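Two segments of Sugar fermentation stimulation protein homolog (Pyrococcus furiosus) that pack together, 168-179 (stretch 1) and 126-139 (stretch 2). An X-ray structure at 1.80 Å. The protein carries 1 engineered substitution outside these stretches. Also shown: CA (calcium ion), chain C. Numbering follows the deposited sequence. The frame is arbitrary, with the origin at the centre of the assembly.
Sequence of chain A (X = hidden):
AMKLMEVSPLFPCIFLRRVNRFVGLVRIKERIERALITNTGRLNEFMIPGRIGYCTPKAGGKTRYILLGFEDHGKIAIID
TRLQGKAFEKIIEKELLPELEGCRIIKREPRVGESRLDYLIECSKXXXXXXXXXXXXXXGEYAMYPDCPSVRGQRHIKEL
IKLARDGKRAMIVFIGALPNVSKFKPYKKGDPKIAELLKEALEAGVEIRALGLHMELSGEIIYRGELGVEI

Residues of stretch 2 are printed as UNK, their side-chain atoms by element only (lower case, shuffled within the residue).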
ATOM      1  N   LYS A 168      22.699   0.990   9.061  1.00 20.30           N
ATOM      2  CA  LYS A 168      22.164  -0.002   8.131  1.00 19.81           C
ATOM      3  C   LYS A 168      21.259   0.685   7.109  1.00 18.98           C
ATOM      4  O   LYS A 168      20.732   1.783   7.363  1.00 29.93           O
ATOM      5  CB  LYS A 168      21.423  -1.114   8.864  1.00 25.50           C
ATOM      6  CG  LYS A 168      22.360  -2.030   9.650  1.00 40.18           C
ATOM      7  CD  LYS A 168      21.685  -2.533  10.897  1.00 32.04           C
ATOM      8  CE  LYS A 168      22.568  -3.527  11.640  1.00 45.55           C
ATOM      9  NZ  LYS A 168      21.815  -4.208  12.730  1.00 43.86           N
ATOM     10  N   ARG A 169      21.064   0.033   5.969  1.00 19.27           N
ATOM     11  CA  ARG A 169      20.239   0.605   4.907  1.00 17.41           C
ATOM     12  C   ARG A 169      18.766   0.330   5.210  1.00 17.68           C
ATOM     13  O   ARG A 169      18.343  -0.829   5.459  1.00 15.19           O
ATOM     14  CB  ARG A 169      20.646   0.032   3.533  1.00 18.05           C
ATOM     15  CG  ARG A 169      22.106   0.359   3.107  1.00 32.01           C
ATOM     16  CD  ARG A 169      22.196   1.777   2.550  1.00 42.20           C
ATOM     17  NE  ARG A 169      21.218   1.963   1.479  1.00136.50           N
ATOM     18  CZ  ARG A 169      20.562   3.093   1.227  1.00 53.36           C
ATOM     19  NH1 ARG A 169      20.767   4.182   1.964  1.00 49.08           N
ATOM     20  NH2 ARG A 169      19.696   3.131   0.227  1.00 51.00           N
ATOM     21  N   ALA A 170      17.980   1.400   5.182  1.00 19.96           N
ATOM     22  CA  ALA A 170      16.570   1.305   5.474  1.00 14.65           C
ATOM     23  C   ALA A 170      15.779   2.203   4.520  1.00 15.21           C
ATOM     24  O   ALA A 170      16.234   3.303   4.163  1.00 14.02           O
ATOM     25  CB  ALA A 170      16.300   1.697   6.928  1.00 12.20           C
ATOM     26  N   MET A 171      14.599   1.726   4.124  1.00 15.09           N
ATOM     27  CA  MET A 171      13.718   2.443   3.177  1.00 15.31           C
ATOM     28  C   MET A 171      12.250   2.263   3.531  1.00 12.19           C
ATOM     29  O   MET A 171      11.826   1.164   3.935  1.00 14.03           O
ATOM     30  CB  MET A 171      13.936   1.943   1.738  1.00 13.45           C
ATOM     31  CG  MET A 171      13.112   2.689   0.702  1.00 17.19           C
ATOM     32  SD  MET A 171      13.391   2.073  -0.977  1.00 21.74           S
ATOM     33  CE  MET A 171      14.874   3.003  -1.327  1.00 23.61           C
ATOM     34  N   ILE A 172      11.486   3.356   3.428  1.00 12.53           N
ATOM     35  CA  ILE A 172      10.037   3.278   3.449  1.00 11.10           C
ATOM     36  C   ILE A 172       9.484   3.694   2.104  1.00 17.80           C
ATOM     37  O   ILE A 172       9.901   4.693   1.520  1.00 15.71           O
ATOM     38  CB  ILE A 172       9.369   4.055   4.658  1.00  9.03           C
ATOM     39  CG1 ILE A 172       7.860   3.799   4.738  1.00 13.98           C
ATOM     40  CG2 ILE A 172       9.658   5.571   4.612  1.00 12.86           C
ATOM     41  CD1 ILE A 172       7.266   4.241   6.069  1.00 14.46           C
ATOM     42  N   VAL A 173       8.560   2.887   1.602  1.00 15.43           N
ATOM     43  CA  VAL A 173       7.953   3.140   0.299  1.00  8.70           C
ATOM     44  C   VAL A 173       6.460   3.278   0.473  1.00 11.88           C
ATOM     45  O   VAL A 173       5.792   2.314   0.894  1.00 15.53           O
ATOM     46  CB  VAL A 173       8.244   2.006  -0.682  1.00 11.26           C
ATOM     47  CG1 VAL A 173       7.575   2.313  -2.052  1.00 15.05           C
ATOM     48  CG2 VAL A 173       9.772   1.780  -0.874  1.00 14.38           C
ATOM     49  N   PHE A 174       5.925   4.450   0.132  1.00 11.11           N
ATOM     50  CA  PHE A 174       4.480   4.663   0.153  1.00  7.95           C
ATOM     51  C   PHE A 174       3.874   4.262  -1.195  1.00 14.04           C
ATOM     52  O   PHE A 174       4.309   4.706  -2.256  1.00 12.57           O
ATOM     53  CB  PHE A 174       4.182   6.133   0.533  1.00 11.89           C
ATOM     54  CG  PHE A 174       4.647   6.480   1.905  1.00 18.69           C
ATOM     55  CD1 PHE A 174       3.893   6.100   3.011  1.00 18.69           C
ATOM     56  CD2 PHE A 174       5.874   7.117   2.116  1.00 13.67           C
ATOM     57  CE1 PHE A 174       4.318   6.380   4.313  1.00 20.30           C
ATOM     58  CE2 PHE A 174       6.296   7.430   3.433  1.00 16.34           C
ATOM     59  CZ  PHE A 174       5.528   7.037   4.522  1.00 21.19           C
ATOM     60  N   ILE A 175       2.877   3.390  -1.139  1.00 12.08           N
ATOM     61  CA  ILE A 175       2.206   2.928  -2.344  1.00 12.20           C
ATOM     62  C   ILE A 175       0.949   3.783  -2.542  1.00  9.77           C
ATOM     63  O   ILE A 175      -0.100   3.559  -1.896  1.00 14.51           O
ATOM     64  CB  ILE A 175       1.850   1.412  -2.244  1.00 13.75           C
ATOM     65  CG1 ILE A 175       3.106   0.585  -1.878  1.00 16.83           C
ATOM     66  CG2 ILE A 175       1.243   0.946  -3.553  1.00 16.27           C
ATOM     67  CD1 ILE A 175       4.274   0.673  -2.898  1.00 22.55           C
ATOM     68  N   GLY A 176       1.085   4.781  -3.414  1.00  9.14           N
ATOM     69  CA  GLY A 176       0.007   5.721  -3.757  1.00 11.78           C
ATOM     70  C   GLY A 176      -0.832   5.072  -4.830  1.00 15.82           C
ATOM     71  O   GLY A 176      -0.817   5.482  -6.012  1.00 13.54           O
ATOM     72  N   ALA A 177      -1.552   4.024  -4.424  1.00 18.28           N
ATOM     73  CA  ALA A 177      -2.377   3.226  -5.328  1.00 14.33           C
ATOM     74  C   ALA A 177      -3.721   3.877  -5.675  1.00 12.26           C
ATOM     75  O   ALA A 177      -4.775   3.201  -5.669  1.00 16.60           O
ATOM     76  CB  ALA A 177      -2.608   1.812  -4.751  1.00 18.58           C
ATOM     77  N   LEU A 178      -3.675   5.183  -5.966  1.00 13.22           N
ATOM     78  CA  LEU A 178      -4.829   5.965  -6.422  1.00 14.08           C
ATOM     79  C   LEU A 178      -4.506   6.462  -7.814  1.00 14.27           C
ATOM     80  O   LEU A 178      -3.374   6.853  -8.060  1.00 17.89           O
ATOM     81  CB  LEU A 178      -4.963   7.247  -5.569  1.00 23.93           C
ATOM     82  CG  LEU A 178      -5.361   7.201  -4.099  1.00 35.23           C
ATOM     83  CD1 LEU A 178      -5.317   8.584  -3.536  1.00 21.24           C
ATOM     84  CD2 LEU A 178      -6.736   6.595  -3.894  1.00 29.81           C
ATOM     85  N   PRO A 179      -5.503   6.504  -8.712  1.00 16.27           N
ATOM     86  CA  PRO A 179      -5.274   7.202  -9.978  1.00 13.72           C
ATOM     87  C   PRO A 179      -5.196   8.713  -9.715  1.00 14.61           C
ATOM     88  O   PRO A 179      -5.643   9.202  -8.658  1.00 17.44           O
ATOM     89  CB  PRO A 179      -6.538   6.870 -10.799  1.00 22.37           C
ATOM     90  CG  PRO A 179      -7.614   6.674  -9.733  1.00 20.59           C
ATOM     91  CD  PRO A 179      -6.892   6.004  -8.587  1.00 24.58           C
ATOM     92  N   UNK A 126      25.323  -4.947  -0.567  1.00 28.15           N
ATOM     93  CA  UNK A 126      24.766  -5.084   0.779  1.00 26.31           C
ATOM     94  C   UNK A 126      23.275  -5.366   0.827  1.00 23.05           C
ATOM     95  O   UNK A 126      22.654  -5.665  -0.190  1.00 25.88           O
ATOM     96  N   UNK A 127      22.708  -5.289   2.029  1.00 26.97           N
ATOM     97  CA  UNK A 127      21.289  -5.548   2.242  1.00 25.05           C
ATOM     98  C   UNK A 127      20.547  -4.274   2.600  1.00 12.91           C
ATOM     99  O   UNK A 127      21.160  -3.292   3.031  1.00 20.04           O
ATOM    100  o   UNK A 127      21.636 -10.067   4.160  1.00 58.85           O
ATOM    101  o   UNK A 127      21.406  -8.263   5.415  1.00 39.08           O
ATOM    102  c   UNK A 127      21.548  -8.826   4.303  1.00 32.01           C
ATOM    103  c   UNK A 127      21.096  -6.552   3.366  1.00 22.62           C
ATOM    104  c   UNK A 127      21.596  -7.949   3.064  1.00 35.79           C
ATOM    105  N   UNK A 128      19.229  -4.284   2.382  1.00 16.11           N
ATOM    106  CA  UNK A 128      18.368  -3.163   2.751  1.00 13.50           C
ATOM    107  C   UNK A 128      17.026  -3.682   3.271  1.00 12.32           C
ATOM    108  O   UNK A 128      16.404  -4.588   2.685  1.00 17.83           O
ATOM    109  c   UNK A 128      17.241   0.231   0.966  1.00 29.01           C
ATOM    110  c   UNK A 128      18.180  -2.136   1.569  1.00 15.28           C
ATOM    111  c   UNK A 128      17.602  -2.829   0.319  1.00 27.41           C
ATOM    112  c   UNK A 128      17.343  -0.920   2.011  1.00 18.09           C
ATOM    113  N   UNK A 129      16.599  -3.119   4.400  1.00 16.56           N
ATOM    114  CA  UNK A 129      15.250  -3.373   4.922  1.00 15.58           C
ATOM    115  C   UNK A 129      14.276  -2.386   4.293  1.00 12.04           C
ATOM    116  O   UNK A 129      14.539  -1.169   4.280  1.00 15.69           O
ATOM    117  c   UNK A 129      17.288  -4.185   7.528  1.00 19.27           C
ATOM    118  c   UNK A 129      15.243  -3.216   6.442  1.00 15.90           C
ATOM    119  c   UNK A 129      15.947  -6.591   8.081  1.00 18.86           C
ATOM    120  c   UNK A 129      17.293  -6.438   8.453  1.00 18.65           C
ATOM    121  c   UNK A 129      15.281  -5.532   7.401  1.00 20.39           C
ATOM    122  c   UNK A 129      17.964  -5.234   8.190  1.00 22.21           C
ATOM    123  c   UNK A 129      15.943  -4.321   7.156  1.00 14.78           C
ATOM    124  N   UNK A 130      13.168  -2.903   3.766  1.00 19.84           N
ATOM    125  CA  UNK A 130      12.167  -2.058   3.110  1.00 23.44           C
ATOM    126  C   UNK A 130      10.777  -2.306   3.700  1.00 12.65           C
ATOM    127  O   UNK A 130      10.324  -3.455   3.754  1.00 15.90           O
ATOM    128  c   UNK A 130      13.522  -1.998   0.974  1.00 14.92           C
ATOM    129  c   UNK A 130      11.081  -1.370   0.922  1.00 17.86           C
ATOM    130  c   UNK A 130      12.150  -2.269   1.562  1.00 12.86           C
ATOM    131  N   UNK A 131      10.139  -1.229   4.181  1.00 13.38           N
ATOM    132  CA  UNK A 131       8.760  -1.273   4.651  1.00 17.54           C
ATOM    133  C   UNK A 131       7.889  -0.546   3.629  1.00 20.34           C
ATOM    134  O   UNK A 131       8.250   0.561   3.171  1.00 16.69           O
ATOM    135  o   UNK A 131       5.258  -1.894   6.668  1.00 17.21           O
ATOM    136  c   UNK A 131       8.641  -0.620   6.047  1.00 14.05           C
ATOM    137  c   UNK A 131       7.214  -0.488   6.611  1.00 14.94           C
ATOM    138  o   UNK A 131       7.238  -2.854   6.957  1.00 17.47           O
ATOM    139  c   UNK A 131       6.519  -1.842   6.770  1.00 14.16           C
ATOM    140  N   UNK A 132       6.776  -1.175   3.240  1.00 12.21           N
ATOM    141  CA  UNK A 132       5.862  -0.526   2.299  1.00 12.46           C
ATOM    142  C   UNK A 132       4.577  -0.161   3.023  1.00 15.09           C
ATOM    143  O   UNK A 132       4.102  -0.929   3.883  1.00 16.67           O
ATOM    144  c   UNK A 132       6.901  -1.684   0.317  1.00 19.36           C
ATOM    145  c   UNK A 132       5.595  -1.375   1.034  1.00 17.85           C
ATOM    146  o   UNK A 132       4.970  -2.608   1.414  1.00 24.79           O
ATOM    147  N   UNK A 133       4.054   1.034   2.758  1.00 13.78           N
ATOM    148  CA  UNK A 133       2.774   1.457   3.376  1.00 13.01           C
ATOM    149  C   UNK A 133       1.726   1.893   2.357  1.00 15.88           C
ATOM    150  O   UNK A 133       2.063   2.485   1.349  1.00 13.97           O
ATOM    151  c   UNK A 133       3.009   2.605   4.355  1.00 13.83           C
ATOM    152  n   UNK A 133       3.802   0.081   8.068  1.00 28.11           N
ATOM    153  c   UNK A 133       4.157   1.521   7.878  1.00 26.41           C
ATOM    154  c   UNK A 133       3.255   2.071   6.783  1.00 32.69           C
ATOM    155  c   UNK A 133       3.974   2.236   5.488  1.00 24.34           C
ATOM    156  N   UNK A 134       0.457   1.586   2.641  1.00 14.45           N
ATOM    157  CA  UNK A 134      -0.641   2.035   1.792  1.00 10.93           C
ATOM    158  C   UNK A 134      -0.842   3.540   1.925  1.00 10.16           C
ATOM    159  O   UNK A 134      -0.948   4.064   3.044  1.00 16.69           O
ATOM    160  o   UNK A 134      -3.020   1.779   1.377  1.00 16.21           O
ATOM    161  c   UNK A 134      -1.927   1.331   2.188  1.00 11.26           C
ATOM    162  N   UNK A 135      -0.921   4.222   0.784  1.00 10.51           N
ATOM    163  CA  UNK A 135      -1.237   5.658   0.771  1.00 11.14           C
ATOM    164  C   UNK A 135      -2.366   5.965  -0.185  1.00 12.93           C
ATOM    165  O   UNK A 135      -2.147   6.381  -1.329  1.00 12.90           O
ATOM    166  c   UNK A 135       0.013   6.490   0.423  1.00 13.21           C
ATOM    167  N   UNK A 136      -3.588   5.721   0.262  1.00 15.99           N
ATOM    168  CA  UNK A 136      -4.742   5.847  -0.637  1.00 14.68           C
ATOM    169  C   UNK A 136      -5.739   6.915  -0.158  1.00 16.19           C
ATOM    170  O   UNK A 136      -6.917   6.931  -0.587  1.00 20.74           O
ATOM    171  c   UNK A 136      -5.415   4.473  -0.962  1.00 17.65           C
ATOM    172  c   UNK A 136      -4.436   3.589  -1.787  1.00 18.67           C
ATOM    173  c   UNK A 136      -5.871   3.744   0.312  1.00 13.78           C
ATOM    174  N   UNK A 137      -5.269   7.796   0.720  1.00 15.98           N
ATOM    175  CA  UNK A 137      -6.047   8.961   1.133  1.00 15.83           C
ATOM    176  C   UNK A 137      -5.672  10.133   0.229  1.00 24.10           C
ATOM    177  O   UNK A 137      -4.492  10.458   0.089  1.00 16.95           O
ATOM    178  c   UNK A 137      -5.779   9.294   2.604  1.00 13.54           C
ATOM    179  c   UNK A 137      -8.027  10.304   3.277  1.00 24.58           C
ATOM    180  c   UNK A 137      -5.932  10.967   4.505  1.00 26.60           C
ATOM    181  c   UNK A 137      -6.511  10.520   3.176  1.00 14.28           C
ATOM    182  N   UNK A 138      -6.663  10.737  -0.420  1.00 17.08           N
ATOM    183  CA  UNK A 138      -6.395  11.760  -1.423  1.00 17.14           C
ATOM    184  C   UNK A 138      -6.644  13.151  -0.896  1.00 32.57           C
ATOM    185  O   UNK A 138      -7.658  13.411  -0.254  1.00 21.07           O
ATOM    186  c   UNK A 138      -7.272  11.549  -2.654  1.00 17.17           C
ATOM    187  c   UNK A 138      -8.378  12.651  -4.677  1.00 26.39           C
ATOM    188  c   UNK A 138      -7.240  12.722  -3.668  1.00 18.09           C
ATOM    189  n   UNK A 138      -6.713  11.819  -6.823  1.00 39.48           N
ATOM    190  n   UNK A 138      -8.425  11.356  -5.343  1.00 25.46           N
ATOM    191  c   UNK A 138      -7.633  10.984  -6.348  1.00 23.74           C
ATOM    192  n   UNK A 138      -7.752   9.767  -6.867  1.00 23.91           N
ATOM    193  N   UNK A 139      -5.707  14.037  -1.183  1.00 19.35           N
ATOM    194  CA  UNK A 139      -5.935  15.477  -1.063  1.00 29.23           C
ATOM    195  C   UNK A 139      -5.403  16.121  -2.332  1.00 25.12           C
ATOM    196  O   UNK A 139      -4.197  16.336  -2.478  1.00 22.05           O
ATOM    197  c   UNK A 139      -5.500  17.583   0.315  1.00 25.76           C
ATOM    198  c   UNK A 139      -4.519  18.242   1.258  1.00 40.72           C
ATOM    199  o   UNK A 139      -3.648  18.993   0.761  1.00 38.42           O
ATOM    200  c   UNK A 139      -5.256  16.073   0.164  1.00 25.30           C
ATOM    201  o   UNK A 139      -4.622  18.016   2.488  1.00 32.84           O
TER
HETATM  202 CA    CA C 301       3.730  -2.883   5.159  1.00 14.23          CA
HETATM  203  O   HOH W   1      22.223  -2.682   5.764  1.00 33.04           O
HETATM  204  O   HOH W   2       2.276  -1.507   6.514  1.00 24.85           O
HETATM  205  O   HOH W   3       2.809  -4.422   7.052  1.00 29.13           O
HETATM  206  O   HOH W   4       2.937  -4.344   3.342  1.00 31.04           O

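Position 126 has no side-chain atoms and makes no contact with stretch 1; it is Gly 126. Position 127 carries three carbons, the third bearing two oxygens; its CA-to-CB bond runs sideways and the side chain stays well clear of stretch 1: Glu 127. Glu 127 O accepts from water 1 (3.0 Å), which in turn accepts from Arg 169 N (3.0 Å).

At 128, four carbons fork at the first, with one arm two carbons long, and the tip of that arm lies 3.8 Å from Met 171 CB. This is Ile 128. Position 129 has one carbon followed by a six-carbon ring, with Arg 169 O at the ring edge, near its plane, so it is Phe 129; its N donates to Arg 169 O (3.1 Å) and its O accepts from Met 171 N (2.9 Å). Position 130, one carbon carrying two more, packs between Met 171 and Val 173 and is Val 130, with CG2 4.0 Å from Met 171 CB and CG1 3.9 Å from Val 173 CG2.

Position 131 again shows three carbons ending in two oxygens, but its end leads away from stretch 1 to the calcium ion: Glu 131, whose OE2 binds CA at 2.4 Å. At 132 the first carbon carries one oxygen and one carbon, the latter 4.1 Å from Val 173 CB; it is Thr 132, and its backbone O also binds CA at 2.4 Å. At 133, four carbons run in a row to a nitrogen, the first of them 3.8 Å from Phe 174 CD1; this is Lys 133. Its CG lies 3.9 Å from Ile 172 CD1, and NZ forms a salt bridge with Glu 131 OE2 (2.8 Å).

Position 134 has one carbon and one oxygen, without close contact to stretch 1; it is Ser 134. Position 135 has a single side-chain carbon, its CB, 4.2 Å from Phe 174 CB; it is Ala 135. The three carbons at 136, branched at the first, approach Ala 177 and Leu 178: Val 136, with CG1 3.9 Å from Ala 177 CB. Position 137 has four carbons forked at the second, and its CA-to-CB bond points away from stretch 1; it is Leu 137. At 138 three carbons, a nitrogen and a carbon with two further nitrogens define Arg 138; NH2 donates to Pro 179 O (2.8 Å), while Leu 178 CD1 covers one guanidinium face. Position 139, three carbons ending in two oxygens, makes no contact: Glu 139.

Backbone hydrogen bonds, alternating in direction, hold the parallel strands together as far as Ala 135 N and Ile 175 O (2.9 Å). Beside them Ile 128 and Val 130 pack on Met 171 and Val 173; the other face carries Ile 172 and Phe 174 beside Lys 133. Past the strand, Leu 178 packs on Val 136 and Arg 138, whose guanidinium anchors the Pro 179 carbonyl.

Stretch 2 (126-139) GEIFVETKSAVLRE
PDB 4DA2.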